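Local coordinates for conserved lipoprotein, putative (Clostridium novyi, PDB 4L1N) that is of unknown function but, as a putative lipoprotein of a family grouped with the beta-propellers, is probably membrane-attached, at residues 186-190 against 191-195; 111-114 against 115-119. All coordinates share one frame; numbering follows the deposited sequence.

Contact 1 (186-190 with 191-195) and contact 2 (111-114 with 115-119) are both local turns, each closing on itself within ten residues. They do not touch: their centres are 25 Å apart and their nearest atoms about 14 Å. Contact 2 comes first along the chain, between strands 105-111 and 118-125 of the large antiparallel sheet. Contact 1 follows, between strands 180-188 and 196-204 of the three-stranded sheet. It lies farther out, its centre 23 Å from that of the chain against 14 Å for contact 2. Contact 1 closes mainly through backbone bonds, contact 2 through one glutamine side chain. No active site is known to which either could be related.

Contact 1: 186-190 against 191-195; sequences LVYED and DDLLE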
loop_
_atom_site.group_PDB
_atom_site.type_symbol
_atom_site.label_atom_id
_atom_site.label_comp_id
_atom_site.label_asym_id
_atom_site.label_seq_id
_atom_site.Cartn_x
_atom_site.Cartn_y
_atom_site.Cartn_z
ATOM N N LEU A 186 -4.111 4.138 -13.820
ATOM C CA LEU A 186 -3.482 3.843 -15.103
ATOM C C LEU A 186 -4.481 2.980 -15.920
ATOM O O LEU A 186 -4.817 1.844 -15.526
ATOM C CB LEU A 186 -2.128 3.141 -14.911
ATOM C CG LEU A 186 -1.446 2.556 -16.171
ATOM C CD1 LEU A 186 -0.725 3.625 -16.958
ATOM C CD2 LEU A 186 -0.492 1.402 -15.804
ATOM N N VAL A 187 -5.022 3.566 -17.000
ATOM C CA VAL A 187 -5.983 2.881 -17.860
ATOM C C VAL A 187 -5.314 2.333 -19.122
ATOM O O VAL A 187 -4.705 3.087 -19.853
ATOM C CB VAL A 187 -7.158 3.774 -18.243
ATOM C CG1 VAL A 187 -8.271 2.943 -18.859
ATOM C CG2 VAL A 187 -7.663 4.568 -17.046
ATOM N N TYR A 188 -5.425 1.014 -19.357
ATOM C CA TYR A 188 -4.974 0.344 -20.564
ATOM C C TYR A 188 -6.168 0.327 -21.521
ATOM O O TYR A 188 -7.300 0.147 -21.075
ATOM C CB TYR A 188 -4.465 -1.051 -20.244
ATOM C CG TYR A 188 -3.103 -1.093 -19.573
ATOM C CD1 TYR A 188 -1.929 -0.896 -20.309
ATOM C CD2 TYR A 188 -2.976 -1.449 -18.233
ATOM C CE1 TYR A 188 -0.672 -1.015 -19.716
ATOM C CE2 TYR A 188 -1.726 -1.549 -17.624
ATOM C CZ TYR A 188 -0.575 -1.325 -18.366
ATOM O OH TYR A 188 0.654 -1.448 -17.745
ATOM N N GLU A 189 -5.947 0.617 -22.804
ATOM C CA GLU A 189 -7.017 0.711 -23.792
ATOM C C GLU A 189 -7.637 -0.639 -24.124
ATOM O O GLU A 189 -8.846 -0.707 -24.343
ATOM C CB GLU A 189 -6.532 1.402 -25.074
ATOM C CG GLU A 189 -6.061 2.851 -24.909
ATOM C CD GLU A 189 -6.860 3.857 -24.088
ATOM O OE1 GLU A 189 -8.094 3.952 -24.280
ATOM O OE2 GLU A 189 -6.237 4.585 -23.280
ATOM N N ASP A 190 -6.826 -1.707 -24.161
ATOM C CA ASP A 190 -7.287 -3.052 -24.502
ATOM C C ASP A 190 -6.395 -4.123 -23.859
ATOM O O ASP A 190 -5.459 -3.797 -23.122
ATOM C CB ASP A 190 -7.352 -3.239 -26.028
ATOM C CG ASP A 190 -6.047 -3.069 -26.762
ATOM O OD1 ASP A 190 -4.991 -3.124 -26.114
ATOM O OD2 ASP A 190 -6.083 -2.862 -27.978
ATOM N N ASP A 191 -6.669 -5.396 -24.170
ATOM C CA ASP A 191 -6.001 -6.533 -23.571
ATOM C C ASP A 191 -4.583 -6.750 -24.061
ATOM O O ASP A 191 -3.880 -7.563 -23.461
ATOM C CB ASP A 191 -6.836 -7.797 -23.767
ATOM C CG ASP A 191 -8.026 -7.922 -22.825
ATOM O OD1 ASP A 191 -8.115 -7.123 -21.848
ATOM O OD2 ASP A 191 -8.847 -8.833 -23.038
ATOM N N ASP A 192 -4.133 -5.995 -25.080
ATOM C CA ASP A 192 -2.763 -6.075 -25.598
ATOM C C ASP A 192 -1.791 -5.375 -24.645
ATOM O O ASP A 192 -0.599 -5.643 -24.697
ATOM C CB ASP A 192 -2.656 -5.475 -27.008
ATOM C CG ASP A 192 -3.167 -6.351 -28.142
ATOM O OD1 ASP A 192 -3.561 -7.508 -27.875
ATOM O OD2 ASP A 192 -3.123 -5.897 -29.309
ATOM N N LEU A 193 -2.303 -4.459 -23.796
ATOM C CA LEU A 193 -1.579 -3.675 -22.785
ATOM C C LEU A 193 -0.372 -2.871 -23.385
ATOM O O LEU A 193 0.622 -2.578 -22.702
ATOM C CB LEU A 193 -1.158 -4.602 -21.649
ATOM C CG LEU A 193 -2.319 -5.420 -21.034
ATOM C CD1 LEU A 193 -1.814 -6.468 -20.096
ATOM C CD2 LEU A 193 -3.347 -4.529 -20.325
ATOM N N LEU A 194 -0.539 -2.435 -24.646
ATOM C CA LEU A 194 0.459 -1.689 -25.398
ATOM C C LEU A 194 0.210 -0.181 -25.399
ATOM O O LEU A 194 1.095 0.577 -25.771
ATOM C CB LEU A 194 0.507 -2.197 -26.860
ATOM C CG LEU A 194 0.967 -3.649 -27.118
ATOM C CD1 LEU A 194 1.063 -3.892 -28.581
ATOM C CD2 LEU A 194 2.294 -3.969 -26.436
ATOM N N GLU A 195 -0.992 0.241 -25.056
ATOM C CA GLU A 195 -1.391 1.634 -25.015
ATOM C C GLU A 195 -2.142 1.880 -23.753
ATOM O O GLU A 195 -3.078 1.135 -23.439
ATOM C CB GLU A 195 -2.263 1.996 -26.226
ATOM C CG GLU A 195 -2.726 3.448 -26.233
ATOM C CD GLU A 195 -3.548 3.859 -27.436
ATOM O OE1 GLU A 195 -3.882 2.982 -28.265
ATOM O OE2 GLU A 195 -3.865 5.065 -27.547
HETATM O O HOH W 1 -2.841 -2.009 -26.222
#
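L193 lays its CD2 methyl over one face of the Y188 ring, a CH-pi contact 3.9 Å from the centroid. The methyl is offset toward the rim, with CG of Y188 its nearest ring atom. The two side chains cross at about a right angle. Y188 turns its ring back beside its own backbone N (chi1 -75°), which lays the ring against L193. Next to this pair, E189 and E195 run obliquely past each other, their CG atoms 3.6 Å apart and their carboxylate planes turned by 52°. E189 OE2 is hydrogen-bonded to H197 ND1, and the acid of D191 forms a salt bridge with K168. The backbone closes the loop: E189 N donates to E195 O at 3.0 Å, and L193 N reaches D190 O at 3.3 Å. D190 OD1 receives D192 N at 3.2 Å, from above the carboxylate plane. A water accepts from L194 N; its approach to D190 OD1 is too short to be trusted. The acidic groups of D190 and D192 lie close, which may raise their affinity for protons. The whole is a beta-hairpin connection between strands 180-188 and 196-204, with a type I turn from D190 to L193.

Contact 2: 111-114 against 115-119; sequences LDQD and QQKNT
The backbone doubles back between 111-114 and 115-119, the two end-to-end directions lying 162° apart, with an inverse gamma turn centred on Q116. Q113 spans the inside of this loop. Its CG sits between the backbone N and the carbonyl carbon (chi1 45°), and the chain then extends across to N118. There the amide grips the backbone of one residue twice. N118 N donates to Q113 OE1 at 3.1 Å, in the carbonyl plane and on a lone pair. Q113 NE2 donates in turn to N118 O at 3.0 Å, but this bond is more bent, at 135°, and N118 O lies off the amide plane. The pair of bonds fixes the rotation of the amide. Q115 O lies against the same group, 3.2 Å from Q113 CD. L111 completes the contact: its CD2 lies 3.4 Å from N118 O and 3.8 Å from N118 CB. The loop joins strands 105-111 and 118-125, which are not adjacent in the large sheet. L111 also packs on M51 and F52 of strand 49-56 and on I135 of strand 130-137. N118 touches I135 too, and T119 pairs through its backbone with S136, so 118-125 runs beside strand 130-137.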
loop_
_atom_site.group_PDB
_atom_site.type_symbol
_atom_site.label_atom_id
_atom_site.label_comp_id
_atom_site.label_asym_id
_atom_site.label_seq_id
_atom_site.Cartn_x
_atom_site.Cartn_y
_atom_site.Cartn_z
ATOM N N LEU A 111 0.681 -9.567 4.054
ATOM C CA LEU A 111 -0.495 -9.975 3.331
ATOM C C LEU A 111 -0.779 -11.446 3.585
ATOM O O LEU A 111 0.072 -12.295 3.314
ATOM C CB LEU A 111 -0.228 -9.708 1.855
ATOM C CG LEU A 111 -1.391 -9.312 0.970
ATOM C CD1 LEU A 111 -2.209 -8.183 1.565
ATOM C CD2 LEU A 111 -0.878 -8.944 -0.377
ATOM N N ASP A 112 -1.935 -11.731 4.213
ATOM C CA ASP A 112 -2.450 -13.079 4.495
ATOM C C ASP A 112 -2.930 -13.634 3.163
ATOM O O ASP A 112 -3.916 -13.133 2.612
ATOM C CB ASP A 112 -3.591 -13.004 5.531
ATOM C CG ASP A 112 -4.156 -14.305 6.081
ATOM O OD1 ASP A 112 -3.736 -15.389 5.612
ATOM O OD2 ASP A 112 -5.015 -14.238 6.991
ATOM N N GLN A 113 -2.164 -14.572 2.593
ATOM C CA GLN A 113 -2.431 -15.195 1.297
ATOM C C GLN A 113 -1.739 -16.536 1.216
ATOM O O GLN A 113 -0.631 -16.691 1.734
ATOM C CB GLN A 113 -2.013 -14.291 0.124
ATOM C CG GLN A 113 -0.648 -13.623 0.266
ATOM C CD GLN A 113 -0.180 -12.950 -0.993
ATOM O OE1 GLN A 113 -0.933 -12.743 -1.965
ATOM N NE2 GLN A 113 1.090 -12.601 -1.000
ATOM N N ASP A 114 -2.407 -17.510 0.583
ATOM C CA ASP A 114 -1.941 -18.903 0.466
ATOM C C ASP A 114 -0.817 -19.048 -0.555
ATOM O O ASP A 114 0.073 -19.882 -0.376
ATOM C CB ASP A 114 -3.112 -19.823 0.103
ATOM C CG ASP A 114 -4.357 -19.543 0.933
ATOM O OD1 ASP A 114 -4.340 -19.850 2.160
ATOM O OD2 ASP A 114 -5.329 -18.962 0.372
ATOM N N GLN A 115 -0.862 -18.235 -1.609
ATOM C CA GLN A 115 0.143 -18.175 -2.666
ATOM C C GLN A 115 0.764 -16.787 -2.648
ATOM O O GLN A 115 0.107 -15.840 -2.223
ATOM C CB GLN A 115 -0.485 -18.491 -4.035
ATOM C CG GLN A 115 -0.978 -19.933 -4.180
ATOM C CD GLN A 115 -1.472 -20.263 -5.574
ATOM O OE1 GLN A 115 -2.201 -19.493 -6.222
ATOM N NE2 GLN A 115 -1.121 -21.451 -6.048
ATOM N N GLN A 116 2.012 -16.659 -3.112
ATOM C CA GLN A 116 2.755 -15.393 -3.165
ATOM C C GLN A 116 2.390 -14.616 -4.444
ATOM O O GLN A 116 3.285 -14.323 -5.250
ATOM C CB GLN A 116 4.274 -15.689 -3.123
ATOM C CG GLN A 116 4.781 -16.325 -1.820
ATOM C CD GLN A 116 5.179 -15.291 -0.793
ATOM O OE1 GLN A 116 4.412 -14.964 0.129
ATOM N NE2 GLN A 116 6.392 -14.754 -0.930
ATOM N N LYS A 117 1.081 -14.273 -4.643
ATOM C CA LYS A 117 0.674 -13.606 -5.878
ATOM C C LYS A 117 0.512 -12.077 -5.774
ATOM O O LYS A 117 0.741 -11.405 -6.779
ATOM C CB LYS A 117 -0.597 -14.238 -6.484
ATOM C CG LYS A 117 -1.920 -14.022 -5.743
ATOM C CD LYS A 117 -3.103 -13.864 -6.721
ATOM C CE LYS A 117 -3.733 -15.174 -7.153
ATOM N NZ LYS A 117 -4.636 -14.995 -8.322
ATOM N N ASN A 118 0.092 -11.534 -4.609
ATOM C CA ASN A 118 -0.143 -10.091 -4.442
ATOM C C ASN A 118 0.809 -9.449 -3.465
ATOM O O ASN A 118 1.411 -10.136 -2.632
ATOM C CB ASN A 118 -1.572 -9.810 -4.030
ATOM C CG ASN A 118 -2.513 -9.943 -5.186
ATOM O OD1 ASN A 118 -2.291 -9.390 -6.262
ATOM N ND2 ASN A 118 -3.559 -10.716 -5.012
ATOM N N THR A 119 0.938 -8.115 -3.558
ATOM C CA THR A 119 1.882 -7.360 -2.742
ATOM C C THR A 119 1.458 -5.916 -2.434
ATOM O O THR A 119 0.845 -5.285 -3.297
ATOM C CB THR A 119 3.214 -7.297 -3.534
ATOM O OG1 THR A 119 4.207 -6.680 -2.740
ATOM C CG2 THR A 119 3.098 -6.529 -4.864
#